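Local coordinates for glycosylation Associate Protein 2 (Streptococcus agalactiae serotype V, PDB 6OYC) that is a glycosylation-associated protein that forms a complex with its partners Gap1 and Gap3 and probably serves accessory Sec secretion of glycosylated proteins, at residues H192-E195 / G196-I200. Numbering follows the deposited sequence.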
loop_
_atom_site.group_PDB
_atom_site.type_symbol
_atom_site.label_atom_id
_atom_site.label_comp_id
_atom_site.label_asym_id
_atom_site.label_seq_id
_atom_site.Cartn_x
_atom_site.Cartn_y
_atom_site.Cartn_z
ATOM N N HIS B 192 -0.286 18.087 -3.095
ATOM C CA HIS B 192 -0.163 19.535 -3.077
ATOM C C HIS B 192 -1.348 20.114 -2.341
ATOM O O HIS B 192 -2.317 19.419 -2.043
ATOM C CB HIS B 192 -0.112 20.106 -4.479
ATOM C CG HIS B 192 -1.403 19.944 -5.198
ATOM N ND1 HIS B 192 -1.894 18.704 -5.548
ATOM C CD2 HIS B 192 -2.333 20.848 -5.587
ATOM C CE1 HIS B 192 -3.063 18.853 -6.146
ATOM N NE2 HIS B 192 -3.354 20.142 -6.172
ATOM N N ILE B 193 -1.260 21.414 -2.093
ATOM C CA ILE B 193 -2.308 22.203 -1.468
ATOM C C ILE B 193 -2.278 23.597 -2.080
ATOM O O ILE B 193 -1.205 24.172 -2.272
ATOM C CB ILE B 193 -2.113 22.273 0.054
ATOM C CG1 ILE B 193 -2.634 21.003 0.707
ATOM C CG2 ILE B 193 -2.834 23.475 0.616
ATOM C CD1 ILE B 193 -1.997 20.767 2.043
ATOM N N ILE B 194 -3.463 24.138 -2.367
ATOM C CA ILE B 194 -3.648 25.478 -2.908
ATOM C C ILE B 194 -4.287 26.353 -1.846
ATOM O O ILE B 194 -5.186 25.905 -1.133
ATOM C CB ILE B 194 -4.562 25.477 -4.151
ATOM C CG1 ILE B 194 -4.080 24.491 -5.205
ATOM C CG2 ILE B 194 -4.657 26.875 -4.713
ATOM C CD1 ILE B 194 -2.660 24.674 -5.538
ATOM N N GLU B 195 -3.858 27.615 -1.767
ATOM C CA GLU B 195 -4.585 28.653 -1.045
ATOM C C GLU B 195 -4.655 29.889 -1.926
ATOM O O GLU B 195 -3.634 30.312 -2.481
ATOM C CB GLU B 195 -3.924 28.999 0.282
ATOM C CG GLU B 195 -3.639 27.798 1.158
ATOM C CD GLU B 195 -2.635 28.119 2.252
ATOM O OE1 GLU B 195 -1.595 27.423 2.362
ATOM O OE2 GLU B 195 -2.882 29.089 2.999
ATOM N N GLY B 196 -5.853 30.458 -2.054
ATOM C CA GLY B 196 -6.091 31.619 -2.890
ATOM C C GLY B 196 -6.753 31.255 -4.200
ATOM O O GLY B 196 -7.208 30.128 -4.421
ATOM N N ASP B 197 -6.791 32.239 -5.097
ATOM C CA ASP B 197 -7.345 32.045 -6.440
ATOM C C ASP B 197 -6.230 31.636 -7.406
ATOM O O ASP B 197 -5.793 32.393 -8.276
ATOM C CB ASP B 197 -8.054 33.308 -6.912
ATOM C CG ASP B 197 -8.904 33.930 -5.829
ATOM O OD1 ASP B 197 -9.873 33.278 -5.370
ATOM O OD2 ASP B 197 -8.587 35.072 -5.427
ATOM N N ILE B 198 -5.758 30.406 -7.225
ATOM C CA ILE B 198 -4.714 29.834 -8.062
ATOM C C ILE B 198 -5.280 28.633 -8.787
ATOM O O ILE B 198 -5.988 27.816 -8.194
ATOM C CB ILE B 198 -3.482 29.391 -7.259
ATOM C CG1 ILE B 198 -2.968 30.519 -6.402
ATOM C CG2 ILE B 198 -2.380 28.909 -8.212
ATOM C CD1 ILE B 198 -1.510 30.325 -6.083
ATOM N N ASP B 199 -4.944 28.509 -10.052
ATOM C CA ASP B 199 -5.170 27.277 -10.778
ATOM C C ASP B 199 -3.813 26.765 -11.230
ATOM O O ASP B 199 -2.951 27.551 -11.638
ATOM C CB ASP B 199 -6.119 27.508 -11.964
ATOM C CG ASP B 199 -7.541 27.891 -11.523
ATOM O OD1 ASP B 199 -7.839 27.846 -10.308
ATOM O OD2 ASP B 199 -8.373 28.227 -12.392
ATOM N N ILE B 200 -3.599 25.466 -11.112
ATOM C CA ILE B 200 -2.375 24.859 -11.613
ATOM C C ILE B 200 -2.737 23.792 -12.635
ATOM O O ILE B 200 -3.772 23.121 -12.531
ATOM C CB ILE B 200 -1.495 24.266 -10.491
ATOM C CG1 ILE B 200 -2.238 23.170 -9.746
ATOM C CG2 ILE B 200 -1.036 25.352 -9.522
ATOM C CD1 ILE B 200 -1.370 22.446 -8.742
#
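The chain bends at Gly196 and Asp197 and leaves Ile194 facing Ile198 and Ile200. This is a beta-arch. Strand 185-195 belongs to one antiparallel sheet and strand 198-208 to another. The segments 192-195 and 198-200 run at 150° between their N-to-C directions, and their axes come within 7.6 Å. They meet through side chains and not as neighbours in one sheet. Gly196 has a positive phi of 102°. A CB there would be jammed against Glu195 O, so the conformation calls for glycine. Asp197 is the centre of an inverse gamma turn, closed by a weak hydrogen bond of 3.2 Å from Ile198 N to Gly196 O. In strand 251-262, Lys253 and Ile251 make backbone hydrogen bonds to Ile193 and Glu195. The backbone of Lys247, in strand 238-247, hydrogen-bonds to that of Asp199. Val252 touches both Ile194 and Ile198.

The contact is apolar and lies between the two arms. Ile194 uses both branches. Its CG2 methyl meets Ile198 CB at 3.8 Å, with the two side chains at a slant. On its longer branch, Ile194 CD1 passes Ile200 CD1 at 4.1 Å, the two side chains running antiparallel. Near the corner, Ile198 CG1 lies 4.0 Å from Glu195 O. Glu195 CB points away from the second arm, though it lies 3.4 Å from Gly196 N; OE1 makes a salt bridge with Lys253.

At the wider end of the arch, His192 and Ile200 reach toward each other from the two arms. Ile200 places CG1 between its backbone N and carbonyl carbon (chi1 61°), and the extended branch beyond it carries CD1 to the imidazole. The ring is tethered by a hydrogen bond from ND1 to Leu190 O. Ile194 CD1 sits in plane at the ring edge, while Ile200 CD1 comes in obliquely, 3.7 Å from His192 CD2.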